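Local coordinates for protein N-formylglutamate amidohydrolase (Ralstonia eutropha, PDB 2Q7S) that binds a zinc ion and is probably a metal-dependent hydrolase of the N-formylglutamate amidohydrolase family, at residues A[13-19]-A[70-76]; A[22-26]-A[162-167]; A[84-88]-A[145-149]; A[167-171]-A[233-237]; A[200-204]-A[240-246]. One frame throughout, in Å; residues are numbered along the deposited sequence.

Contact 1. Residues A[13-19]-A[70-76]; sequences PFTLALP and GTLLAAT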
# COMPACT_ATOMS: atom_id res chain seq x y z
N PRO A 13 -7.37 -5.39 13.63
CA PRO A 13 -7.11 -4.34 12.61
C PRO A 13 -6.26 -4.73 11.39
O PRO A 13 -6.08 -3.94 10.46
CB PRO A 13 -6.45 -3.21 13.42
CG PRO A 13 -5.85 -3.87 14.63
CD PRO A 13 -6.68 -5.15 14.91
N PHE A 14 -5.69 -5.94 11.42
CA PHE A 14 -4.90 -6.43 10.35
C PHE A 14 -4.87 -7.96 10.35
O PHE A 14 -5.15 -8.60 11.35
CB PHE A 14 -3.48 -5.85 10.40
CG PHE A 14 -2.70 -6.22 11.65
CD1 PHE A 14 -1.98 -7.40 11.71
CD2 PHE A 14 -2.69 -5.42 12.75
CE1 PHE A 14 -1.26 -7.77 12.86
CE2 PHE A 14 -1.98 -5.76 13.89
CZ PHE A 14 -1.25 -6.94 13.94
N THR A 15 -4.60 -8.50 9.17
CA THR A 15 -4.17 -9.86 9.00
C THR A 15 -2.65 -9.88 8.78
O THR A 15 -2.05 -8.93 8.24
CB THR A 15 -4.89 -10.51 7.80
OG1 THR A 15 -4.70 -9.70 6.65
CG2 THR A 15 -6.36 -10.62 8.06
N LEU A 16 -2.02 -10.96 9.24
CA LEU A 16 -0.56 -11.15 9.14
C LEU A 16 -0.31 -12.60 8.75
O LEU A 16 -0.52 -13.48 9.56
CB LEU A 16 0.12 -10.85 10.45
CG LEU A 16 1.63 -10.94 10.51
CD1 LEU A 16 2.36 -9.86 9.59
CD2 LEU A 16 1.99 -10.82 11.96
N ALA A 17 0.02 -12.79 7.48
CA ALA A 17 0.30 -14.13 6.90
C ALA A 17 1.80 -14.39 6.98
O ALA A 17 2.62 -13.71 6.30
CB ALA A 17 -0.23 -14.24 5.42
N LEU A 18 2.15 -15.34 7.85
CA LEU A 18 3.53 -15.77 8.07
C LEU A 18 3.88 -17.04 7.28
O LEU A 18 3.01 -17.89 7.00
CB LEU A 18 3.81 -15.97 9.59
CG LEU A 18 3.54 -14.75 10.50
CD1 LEU A 18 3.58 -15.17 11.98
CD2 LEU A 18 4.47 -13.52 10.22
N PRO A 19 5.17 -17.20 6.94
CA PRO A 19 5.53 -18.39 6.16
C PRO A 19 5.39 -19.72 6.91
O PRO A 19 5.67 -19.77 8.09
CB PRO A 19 6.98 -18.10 5.75
CG PRO A 19 7.48 -17.09 6.70
CD PRO A 19 6.31 -16.32 7.23
N GLY A 70 8.00 -15.21 2.54
CA GLY A 70 7.76 -13.82 2.95
C GLY A 70 6.69 -13.61 3.99
O GLY A 70 5.99 -14.55 4.42
N THR A 71 6.54 -12.36 4.40
CA THR A 71 5.48 -12.00 5.34
C THR A 71 4.57 -11.01 4.65
O THR A 71 5.03 -10.06 4.03
CB THR A 71 6.03 -11.40 6.65
OG1 THR A 71 6.79 -12.39 7.34
CG2 THR A 71 4.90 -10.97 7.57
N LEU A 72 3.28 -11.28 4.73
CA LEU A 72 2.28 -10.39 4.18
C LEU A 72 1.37 -9.85 5.27
O LEU A 72 0.57 -10.56 5.89
CB LEU A 72 1.53 -11.08 3.05
CG LEU A 72 0.44 -10.22 2.39
CD1 LEU A 72 0.92 -8.95 1.73
CD2 LEU A 72 -0.25 -11.11 1.36
N LEU A 73 1.50 -8.54 5.46
CA LEU A 73 0.61 -7.76 6.30
C LEU A 73 -0.50 -7.00 5.51
O LEU A 73 -0.25 -6.34 4.53
CB LEU A 73 1.42 -6.78 7.12
CG LEU A 73 0.67 -5.70 7.96
CD1 LEU A 73 -0.10 -6.30 9.19
CD2 LEU A 73 1.64 -4.66 8.44
N ALA A 74 -1.74 -7.10 5.99
CA ALA A 74 -2.82 -6.37 5.34
C ALA A 74 -3.81 -5.74 6.31
O ALA A 74 -4.25 -6.39 7.27
CB ALA A 74 -3.51 -7.29 4.34
N ALA A 75 -4.18 -4.48 6.05
CA ALA A 75 -5.21 -3.76 6.83
C ALA A 75 -6.64 -4.29 6.63
O ALA A 75 -7.03 -4.63 5.52
CB ALA A 75 -5.20 -2.26 6.50
N THR A 76 -7.42 -4.38 7.70
CA THR A 76 -8.81 -4.83 7.58
C THR A 76 -9.76 -3.61 7.60
O THR A 76 -10.90 -3.68 7.14
CB THR A 76 -9.23 -5.85 8.69
OG1 THR A 76 -8.94 -5.29 9.95
CG2 THR A 76 -8.49 -7.19 8.59
O HOH W 1 -2.38 -10.83 5.45
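The carbonyl oxygen of L72 is gripped from two directions: A17 N donates to L72 O over 2.8 Å, and a water that also bonds T15 OG1 gives a proton to the same oxygen. L16 CA adds a long CA-H...O contact to it. Segments 13-19 and 70-76 form an antiparallel ladder in which strand 14-17, an outermost strand of the mixed sheet, pairs with strand 71-75. T15 and A74 exchange two backbone bonds, T15 N to A74 O and A74 N to T15 O, each 2.9 Å long, and L72 N returns a bond to A17 O. Beyond the last regular pair, T76 N reaches P13 O at 3.1 Å, the donor standing well above the carbonyl plane, while T76 OG1 bonds A12 O.

The non-hydrogen-bonded pairs F14–A75 and L16–L73 put their side chains on one sheet face, where those of F14 and L73 pack on helix 134-163. F14 CG stands between the backbone N and the carbonyl carbon (chi1 62°), and L73 CD1 approaches the ring obliquely, 3.3 Å from F14 CD1. L16 CD1 presses on T71 CG2 at 3.4 Å, closer than two methyls normally come; the same methyl also meets L18 CD2, 3.7 Å from T71 CG2, the L18 and T71 side chains lying side by side and pointing the same way. A17 and L72 meet more loosely on the other face.

The chemistry is thus divided: main-chain bonds fix the register of this edge strand, apolar branches of F14 and L73 meet on the helix-covered face, and a water links the threonine hydroxyl to the ladder on the other.

Contact 2. Residues A[22-26]-A[162-167]; sequences EALPL and RFGAVW
P25 lies over the face of the F163 ring in a CH-pi contact, its CD 3.6 Å from the ring centroid and only 8° off the normal. The ring's opposite face carries R162 CG, so the phenyl group is sandwiched between a proline and the stem of an arginine. With CG beside its backbone N (chi1 -71°), F163 turns back from the end of its helix to meet the proline. Further apolar packing comes from P25 CG, 3.9 Å from W167 CZ3, at the indole's six-membered ring.

Hydrogen bonding across the segments is sparse. P25, the centre of an inverse gamma turn, offers its carbonyl to W167 N (P25 O to W167 N, 2.9 Å), which opens the parallel pairing of L26 with W167. A water accepts from both A23 N and R162 NH2, at 2.7 Å and 3.0 Å. By contrast, A165 O is buried against P25 CB at 3.3 Å and has no polar partner.

Helix 134-163 ends here, G164 leaving it with positive phi, and the chain turns into strand 166-174 beside strand 26-30. A159 of the helix and V286 of helix 267-289 also pack on P25, so both helices contribute to the packing around the proline.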
# COMPACT_ATOMS: atom_id res chain seq x y z
N GLU A 22 10.71 -22.16 5.42
CA GLU A 22 11.87 -21.28 5.58
C GLU A 22 11.39 -19.85 5.43
O GLU A 22 10.66 -19.55 4.49
CB GLU A 22 12.92 -21.60 4.50
CG GLU A 22 13.89 -20.45 4.11
CD GLU A 22 14.65 -20.70 2.79
OE1 GLU A 22 14.23 -21.58 1.98
OE2 GLU A 22 15.67 -19.99 2.56
N ALA A 23 11.73 -18.99 6.39
CA ALA A 23 11.49 -17.55 6.24
C ALA A 23 12.61 -16.88 5.40
O ALA A 23 13.76 -17.36 5.39
CB ALA A 23 11.32 -16.89 7.60
N LEU A 24 12.26 -15.79 4.69
CA LEU A 24 13.23 -14.90 3.98
C LEU A 24 12.90 -13.48 4.36
O LEU A 24 11.76 -13.21 4.72
CB LEU A 24 13.04 -15.08 2.46
CG LEU A 24 13.55 -16.41 1.89
CD1 LEU A 24 13.06 -16.58 0.43
CD2 LEU A 24 15.08 -16.47 1.95
N PRO A 25 13.86 -12.54 4.25
CA PRO A 25 13.52 -11.14 4.61
C PRO A 25 12.80 -10.36 3.48
O PRO A 25 13.32 -9.36 2.96
CB PRO A 25 14.88 -10.51 4.83
CG PRO A 25 15.82 -11.29 3.90
CD PRO A 25 15.26 -12.69 3.82
N LEU A 26 11.65 -10.86 3.12
CA LEU A 26 10.73 -10.23 2.19
C LEU A 26 9.50 -9.94 3.01
O LEU A 26 8.76 -10.85 3.43
CB LEU A 26 10.42 -11.18 1.05
CG LEU A 26 9.33 -10.67 0.10
CD1 LEU A 26 9.86 -9.53 -0.71
CD2 LEU A 26 8.83 -11.85 -0.75
N ARG A 162 17.52 -10.71 11.84
CA ARG A 162 17.95 -12.10 11.54
C ARG A 162 18.84 -12.19 10.28
O ARG A 162 19.83 -12.91 10.24
CB ARG A 162 16.75 -12.95 11.36
CG ARG A 162 17.02 -14.30 10.77
CD ARG A 162 15.84 -15.19 10.84
NE ARG A 162 16.16 -16.38 10.10
CZ ARG A 162 15.28 -17.33 9.81
NH1 ARG A 162 14.02 -17.25 10.22
NH2 ARG A 162 15.68 -18.34 9.08
N PHE A 163 18.51 -11.43 9.24
CA PHE A 163 19.16 -11.64 7.96
C PHE A 163 20.25 -10.63 7.62
O PHE A 163 21.10 -10.92 6.80
CB PHE A 163 18.12 -11.71 6.86
CG PHE A 163 17.28 -12.97 6.90
CD1 PHE A 163 17.71 -14.12 6.30
CD2 PHE A 163 16.05 -12.97 7.47
CE1 PHE A 163 16.91 -15.26 6.32
CE2 PHE A 163 15.25 -14.12 7.49
CZ PHE A 163 15.69 -15.23 6.94
N GLY A 164 20.19 -9.44 8.22
CA GLY A 164 21.13 -8.37 7.89
C GLY A 164 20.80 -7.64 6.62
O GLY A 164 21.58 -6.84 6.17
N ALA A 165 19.60 -7.86 6.10
CA ALA A 165 19.05 -7.14 4.98
C ALA A 165 17.54 -7.31 5.05
O ALA A 165 17.04 -8.23 5.69
CB ALA A 165 19.58 -7.70 3.68
N VAL A 166 16.81 -6.44 4.36
CA VAL A 166 15.39 -6.59 4.20
C VAL A 166 14.93 -5.96 2.87
O VAL A 166 15.47 -4.96 2.37
CB VAL A 166 14.63 -5.98 5.44
CG1 VAL A 166 14.85 -4.47 5.53
CG2 VAL A 166 13.14 -6.35 5.42
N TRP A 167 13.92 -6.57 2.30
CA TRP A 167 13.27 -6.07 1.09
C TRP A 167 11.79 -5.96 1.40
O TRP A 167 11.13 -6.97 1.69
CB TRP A 167 13.52 -7.02 -0.09
CG TRP A 167 14.94 -6.97 -0.64
CD1 TRP A 167 15.39 -6.24 -1.68
CD2 TRP A 167 16.08 -7.69 -0.13
NE1 TRP A 167 16.72 -6.46 -1.88
CE2 TRP A 167 17.18 -7.34 -0.94
CE3 TRP A 167 16.27 -8.57 0.94
CZ2 TRP A 167 18.45 -7.83 -0.71
CZ3 TRP A 167 17.53 -9.08 1.16
CH2 TRP A 167 18.61 -8.70 0.34
O HOH W 2 13.15 -19.90 8.48

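Contact 3. Residues A[84-88]-A[145-149]; sequences PNRML and YRPYH
H149 NE2 donates to P84 O over 2.5 Å, a short bond but a bent one, 139° at the hydrogen, with the oxygen tilted 24° from the imidazole plane. One turn earlier on the same helix, Y145 OH gives its proton to R86 O at 2.6 Å; this donor lies in the carbonyl plane, and the oxygen sits at the edge of the phenol ring. Two side chains of helix 134-163 thus hold two carbonyls of the irregular loop 84-88, those of P84 and R86, a helix-to-loop contact beside the zinc site of this amidohydrolase-family domain. The R86 side chain comes within about 4 Å of that of the zinc ligand H32, nearest atoms, so the two bonds fix the backbone from which this arginine extends.

Packing surrounds the polar pair. The first torsion of Y145 places CG anti to the backbone N (chi1 -175°) and carries the ring out toward the loop, where L88 CD2 rests over the centre of one face, 3.7 Å from the centroid. The opposite face bears H149 CD2, toward the rim. P84 covers Y148 in turn, its CG over one face of the ring and its CB 3.5 Å from Y148 CD2, while Y148 OH is bonded to D29. At the outer margin, R146 NE is held by N142 OD1, and L88 CD1 touches R146 NH1 at 3.7 Å.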
# COMPACT_ATOMS: atom_id res chain seq x y z
N PRO A 84 -3.04 3.96 6.60
CA PRO A 84 -1.74 3.64 7.18
C PRO A 84 -0.50 4.03 6.37
O PRO A 84 0.58 3.95 6.94
CB PRO A 84 -1.77 2.11 7.35
CG PRO A 84 -3.12 1.68 7.00
CD PRO A 84 -3.79 2.74 6.25
N ASN A 85 -0.66 4.39 5.09
CA ASN A 85 0.47 4.80 4.25
C ASN A 85 0.75 6.25 4.36
O ASN A 85 1.51 6.81 3.56
CB ASN A 85 0.23 4.45 2.76
CG ASN A 85 1.27 3.49 2.23
OD1 ASN A 85 1.86 2.74 3.00
ND2 ASN A 85 1.57 3.59 0.96
N ARG A 86 0.07 6.93 5.28
CA ARG A 86 0.40 8.35 5.50
C ARG A 86 1.09 8.42 6.82
O ARG A 86 0.95 7.53 7.66
CB ARG A 86 -0.87 9.21 5.49
CG ARG A 86 -1.65 9.18 4.16
CD ARG A 86 -0.83 9.65 2.95
NE ARG A 86 -1.60 9.63 1.71
CZ ARG A 86 -1.68 8.60 0.84
NH1 ARG A 86 -1.07 7.44 1.03
NH2 ARG A 86 -2.44 8.74 -0.25
N MSE A 87 1.82 9.51 7.02
CA MSE A 87 2.41 9.84 8.29
C MSE A 87 1.36 10.40 9.21
O MSE A 87 0.33 10.94 8.81
CB MSE A 87 3.54 10.87 8.10
CG MSE A 87 4.58 10.47 7.11
SE MSE A 87 5.67 9.03 7.85
CE MSE A 87 5.10 7.41 7.01
N LEU A 88 1.66 10.31 10.49
CA LEU A 88 0.76 10.68 11.55
C LEU A 88 0.56 12.18 11.65
O LEU A 88 -0.41 12.60 12.28
CB LEU A 88 1.30 10.12 12.87
CG LEU A 88 0.84 8.68 13.14
CD1 LEU A 88 1.29 8.30 14.55
CD2 LEU A 88 -0.64 8.54 12.91
N TYR A 145 -4.29 2.41 13.22
CA TYR A 145 -2.99 2.74 12.63
C TYR A 145 -1.81 2.18 13.40
O TYR A 145 -0.92 1.54 12.81
CB TYR A 145 -2.87 4.26 12.54
CG TYR A 145 -1.62 4.77 11.84
CD1 TYR A 145 -0.40 4.86 12.50
CD2 TYR A 145 -1.69 5.23 10.55
CE1 TYR A 145 0.73 5.38 11.85
CE2 TYR A 145 -0.58 5.76 9.93
CZ TYR A 145 0.61 5.79 10.55
OH TYR A 145 1.68 6.35 9.86
N ARG A 146 -1.77 2.43 14.71
CA ARG A 146 -0.62 2.05 15.51
C ARG A 146 -0.38 0.53 15.52
O ARG A 146 0.74 0.09 15.34
CB ARG A 146 -0.72 2.62 16.92
CG ARG A 146 -0.55 4.18 17.01
CD ARG A 146 -0.28 4.59 18.46
NE ARG A 146 -0.62 5.98 18.68
CZ ARG A 146 0.19 7.00 18.45
NH1 ARG A 146 1.38 6.81 17.95
NH2 ARG A 146 -0.22 8.23 18.70
N PRO A 147 -1.43 -0.28 15.73
CA PRO A 147 -1.25 -1.73 15.59
C PRO A 147 -0.75 -2.18 14.25
O PRO A 147 0.15 -3.02 14.19
CB PRO A 147 -2.66 -2.27 15.86
CG PRO A 147 -3.26 -1.30 16.69
CD PRO A 147 -2.78 0.02 16.18
N TYR A 148 -1.36 -1.66 13.17
CA TYR A 148 -0.90 -1.95 11.85
C TYR A 148 0.58 -1.61 11.72
O TYR A 148 1.39 -2.45 11.29
CB TYR A 148 -1.71 -1.18 10.79
CG TYR A 148 -1.29 -1.50 9.37
CD1 TYR A 148 -1.88 -2.54 8.67
CD2 TYR A 148 -0.29 -0.78 8.73
CE1 TYR A 148 -1.48 -2.86 7.37
CE2 TYR A 148 0.07 -1.06 7.42
CZ TYR A 148 -0.51 -2.12 6.76
OH TYR A 148 -0.16 -2.44 5.46
N HIS A 149 0.95 -0.38 12.08
CA HIS A 149 2.36 0.00 11.93
C HIS A 149 3.34 -0.71 12.86
O HIS A 149 4.45 -1.11 12.41
CB HIS A 149 2.55 1.53 11.91
CG HIS A 149 2.55 2.04 10.52
ND1 HIS A 149 3.71 2.20 9.80
CD2 HIS A 149 1.52 2.24 9.65
CE1 HIS A 149 3.40 2.53 8.55
NE2 HIS A 149 2.08 2.54 8.43

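Contact 4. Residues A[167-171]-A[233-237]; sequences WHLNL and LIAQI
I234 CD1 packs against the base of N170, 3.4 Å from its CB and 3.6 Å from its CG, and this is the tight part of the contact between strand 167-171 and helix 233-237. The I237 branches come next: CD1 lies 3.5 Å from both H168 ND1 and H168 CE1, while CG2 reaches H168 CB at 3.8 Å. Histidine and isoleucine side chains cross at about a right angle, the methyl meeting the ring obliquely. Both strand residues hold CG anti to the backbone N (chi1 168° in H168, -171° in N170), which sends imidazole and amide out from the same face of the sheet toward the helix.

L233 fits more loosely, its CD2 4.1 Å from N170 ND2. The helix runs almost antiparallel to the strand, 175° between directions, with axes 10.1 Å apart, and no hydrogen bond crosses the gap. On the far side of the helix, Q236 is exposed and A235 partly so, and neither touches the strand.

The buried polar groups find their partners elsewhere. H168 bonds S246 OG through ND1 and D29 OD1 through NE2; N170 ND2 also bonds D29 OD1, and N170 OD1 is shared by N85 ND2 and the zinc ligand H172. Apolar helix branches therefore cover a polar network without joining it. The methyls pack beside groups whose rotation these bonds fix, and N170, held by D29 and N85, is a second-shell residue that probably steadies the H172 imidazole at the zinc.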
# COMPACT_ATOMS: atom_id res chain seq x y z
N TRP A 167 13.92 -6.57 2.30
CA TRP A 167 13.27 -6.07 1.09
C TRP A 167 11.79 -5.96 1.40
O TRP A 167 11.13 -6.97 1.69
CB TRP A 167 13.52 -7.02 -0.09
CG TRP A 167 14.94 -6.97 -0.64
CD1 TRP A 167 15.39 -6.24 -1.68
CD2 TRP A 167 16.08 -7.69 -0.13
NE1 TRP A 167 16.72 -6.46 -1.88
CE2 TRP A 167 17.18 -7.34 -0.94
CE3 TRP A 167 16.27 -8.57 0.94
CZ2 TRP A 167 18.45 -7.83 -0.71
CZ3 TRP A 167 17.53 -9.08 1.16
CH2 TRP A 167 18.61 -8.70 0.34
N HIS A 168 11.31 -4.71 1.43
CA HIS A 168 9.94 -4.38 1.73
C HIS A 168 9.19 -4.02 0.43
O HIS A 168 9.67 -3.21 -0.33
CB HIS A 168 9.94 -3.20 2.67
CG HIS A 168 8.60 -2.58 2.83
ND1 HIS A 168 8.38 -1.23 2.68
CD2 HIS A 168 7.40 -3.13 3.12
CE1 HIS A 168 7.10 -0.97 2.91
NE2 HIS A 168 6.49 -2.11 3.19
N LEU A 169 8.03 -4.65 0.18
CA LEU A 169 7.10 -4.28 -0.92
C LEU A 169 5.83 -3.67 -0.31
O LEU A 169 5.19 -4.26 0.53
CB LEU A 169 6.77 -5.46 -1.82
CG LEU A 169 7.91 -6.30 -2.43
CD1 LEU A 169 7.38 -7.42 -3.36
CD2 LEU A 169 8.93 -5.42 -3.15
N ASN A 170 5.53 -2.46 -0.72
CA ASN A 170 4.33 -1.72 -0.37
C ASN A 170 3.33 -1.84 -1.55
O ASN A 170 3.62 -1.39 -2.66
CB ASN A 170 4.77 -0.26 -0.08
CG ASN A 170 3.68 0.59 0.51
OD1 ASN A 170 3.22 1.54 -0.14
ND2 ASN A 170 3.26 0.29 1.72
N LEU A 171 2.18 -2.48 -1.34
CA LEU A 171 1.39 -3.02 -2.41
C LEU A 171 0.10 -2.25 -2.58
O LEU A 171 -0.62 -2.04 -1.61
CB LEU A 171 1.06 -4.52 -2.09
CG LEU A 171 2.27 -5.43 -1.83
CD1 LEU A 171 1.85 -6.87 -1.42
CD2 LEU A 171 3.21 -5.47 -3.01
N LEU A 233 6.67 6.72 3.78
CA LEU A 233 7.01 5.43 4.38
C LEU A 233 8.17 4.75 3.60
O LEU A 233 9.09 4.22 4.20
CB LEU A 233 5.76 4.51 4.48
CG LEU A 233 6.05 3.16 5.08
CD1 LEU A 233 6.56 3.28 6.58
CD2 LEU A 233 4.84 2.28 4.96
N ILE A 234 8.16 4.84 2.28
CA ILE A 234 9.13 4.14 1.43
C ILE A 234 10.53 4.70 1.60
O ILE A 234 11.49 3.96 1.63
CB ILE A 234 8.72 4.20 -0.09
CG1 ILE A 234 7.22 3.85 -0.29
CG2 ILE A 234 9.64 3.39 -0.95
CD1 ILE A 234 6.82 2.38 0.22
N ALA A 235 10.63 6.03 1.76
CA ALA A 235 11.89 6.74 2.02
C ALA A 235 12.45 6.37 3.41
O ALA A 235 13.67 6.37 3.62
CB ALA A 235 11.68 8.21 1.92
N GLN A 236 11.55 6.08 4.36
CA GLN A 236 11.92 5.80 5.73
C GLN A 236 12.40 4.39 5.90
O GLN A 236 13.32 4.14 6.66
CB GLN A 236 10.70 5.97 6.62
CG GLN A 236 10.33 7.39 6.80
CD GLN A 236 9.14 7.55 7.66
OE1 GLN A 236 8.31 6.62 7.79
NE2 GLN A 236 9.02 8.73 8.27
N ILE A 237 11.73 3.47 5.21
CA ILE A 237 12.09 2.04 5.27
C ILE A 237 13.30 1.76 4.35
O ILE A 237 14.30 1.15 4.78
CB ILE A 237 10.91 1.14 4.97
CG1 ILE A 237 9.88 1.19 6.10
CG2 ILE A 237 11.35 -0.34 4.78
CD1 ILE A 237 8.60 0.39 5.77

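Contact 5. Residues A[200-204]-A[240-246]; sequences GTTCE and PAERRNS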
# COMPACT_ATOMS: atom_id res chain seq x y z
N GLY A 200 14.73 6.09 -7.64
CA GLY A 200 15.88 5.23 -7.58
C GLY A 200 16.68 5.27 -6.30
O GLY A 200 17.86 4.92 -6.34
N THR A 201 16.08 5.67 -5.18
CA THR A 201 16.82 5.85 -3.91
C THR A 201 16.46 4.89 -2.75
O THR A 201 17.21 4.77 -1.79
CB THR A 201 16.70 7.31 -3.37
OG1 THR A 201 15.33 7.64 -3.22
CG2 THR A 201 17.36 8.35 -4.35
N THR A 202 15.34 4.21 -2.82
CA THR A 202 14.87 3.42 -1.66
C THR A 202 15.02 1.92 -1.80
O THR A 202 14.84 1.18 -0.82
CB THR A 202 13.39 3.65 -1.44
OG1 THR A 202 12.67 3.18 -2.59
CG2 THR A 202 13.12 5.15 -1.16
N CYS A 203 15.29 1.48 -3.02
CA CYS A 203 15.53 0.08 -3.33
C CYS A 203 16.83 -0.07 -4.16
O CYS A 203 17.13 0.70 -5.08
CB CYS A 203 14.38 -0.47 -4.12
SG CYS A 203 14.30 -2.24 -4.19
N GLU A 204 17.60 -1.10 -3.83
CA GLU A 204 18.74 -1.43 -4.61
C GLU A 204 18.25 -1.80 -6.02
O GLU A 204 17.20 -2.42 -6.21
CB GLU A 204 19.53 -2.53 -3.93
CG GLU A 204 18.74 -3.77 -3.63
CD GLU A 204 18.84 -4.82 -4.66
OE1 GLU A 204 19.75 -4.75 -5.49
OE2 GLU A 204 18.00 -5.74 -4.63
N PRO A 240 18.97 1.72 1.00
CA PRO A 240 19.76 0.61 0.51
C PRO A 240 21.22 0.53 0.97
O PRO A 240 21.79 -0.56 0.95
CB PRO A 240 19.65 0.76 -1.00
CG PRO A 240 18.39 1.50 -1.20
CD PRO A 240 18.38 2.48 -0.11
N ALA A 241 21.82 1.64 1.36
CA ALA A 241 23.19 1.66 1.85
C ALA A 241 23.30 0.96 3.22
O ALA A 241 24.39 0.68 3.68
CB ALA A 241 23.69 3.09 1.93
N GLU A 242 22.16 0.68 3.87
CA GLU A 242 22.11 -0.02 5.12
C GLU A 242 21.53 -1.39 4.88
O GLU A 242 21.23 -2.10 5.83
CB GLU A 242 21.21 0.73 6.10
CG GLU A 242 21.70 2.08 6.48
CD GLU A 242 20.72 2.77 7.39
OE1 GLU A 242 20.25 2.12 8.36
OE2 GLU A 242 20.43 3.95 7.14
N ARG A 243 21.32 -1.71 3.62
CA ARG A 243 20.74 -2.97 3.18
C ARG A 243 19.26 -3.14 3.52
O ARG A 243 18.74 -4.28 3.64
CB ARG A 243 21.59 -4.14 3.64
CG ARG A 243 23.02 -3.99 3.18
CD ARG A 243 23.91 -5.07 3.74
NE ARG A 243 23.43 -6.43 3.46
CZ ARG A 243 23.32 -6.97 2.25
NH1 ARG A 243 23.65 -6.28 1.16
NH2 ARG A 243 22.91 -8.21 2.12
N ARG A 244 18.58 -2.01 3.64
CA ARG A 244 17.15 -1.96 3.87
C ARG A 244 16.58 -1.37 2.58
O ARG A 244 17.05 -0.34 2.11
CB ARG A 244 16.81 -1.08 5.05
CG ARG A 244 17.43 -1.52 6.38
CD ARG A 244 17.45 -0.41 7.36
NE ARG A 244 17.77 -0.89 8.71
CZ ARG A 244 16.87 -1.39 9.57
NH1 ARG A 244 15.61 -1.52 9.23
NH2 ARG A 244 17.25 -1.80 10.77
N ASN A 245 15.61 -2.05 2.00
CA ASN A 245 15.09 -1.71 0.67
C ASN A 245 13.57 -1.62 0.72
O ASN A 245 12.92 -2.45 1.33
CB ASN A 245 15.50 -2.79 -0.35
CG ASN A 245 17.00 -2.99 -0.42
OD1 ASN A 245 17.71 -2.23 -1.07
ND2 ASN A 245 17.49 -3.96 0.36
N SER A 246 13.02 -0.64 0.03
CA SER A 246 11.58 -0.50 -0.05
C SER A 246 11.21 -0.11 -1.50
O SER A 246 11.84 0.79 -2.17
CB SER A 246 11.10 0.55 0.95
OG SER A 246 9.71 0.52 1.19
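T202 meets S246 through two bonds: its hydroxyl donates to S246 O over 2.6 Å, and its carbonyl receives S246 N at 2.7 Å. The hydroxyl can turn back to the strand because OG1 stands between the backbone N and the carbonyl carbon (chi1 63°). S246 N approaches T202 O from above the carbonyl plane, and N245 CA adds a CA-H...O contact to that oxygen.

The third bond uses a side chain of strand 244-252 as acceptor. N245 OD1 takes the backbone N-H of E204 at 3.0 Å and also touches E204 CG, its amide plane 79° from that of the carboxylate. P240 packs beside these bonds, its CD 3.1 Å from T201 O and its CG 3.4 Å from T202 C.

A second shell positions these groups. N245 ND2 is bonded to V166 O, which helps to set the amide with its oxygen toward E204. E204 is the N-cap of helix 205-217: OE1 caps a backbone N just past the segment, while OE2 is held by Y285 OH and W167 NE1.

The loop 200-204 therefore joins the start of strand 244-252 just before helix 205-217 begins, with I234 of helix 233-237 touching both T202 and S246, and strand 166-174 running parallel alongside.

How the contacts relate
Four of the five contacts step across one mixed seven-stranded sheet. Contact 1 lies at its 14-17 edge, contact 2 joins strands 26-30 and 166-174, contact 4 sits on strand 166-174, and contact 5 on its neighbour 244-252; contacts 1 and 5 are 22 Å apart between centres. Contact 3 instead ties helix 134-163 to the loop 84-88, and that helix ends in contact 2. Along the chain, contacts 1 and 2 interlace, as do 4 and 5, whereas contact 3 nests within the loop closed by contact 2. Contacts 3 and 4 meet through N85 and N170, so remote segments converge beside the zinc while contacts 2 and 5 knit together the sheet farther away.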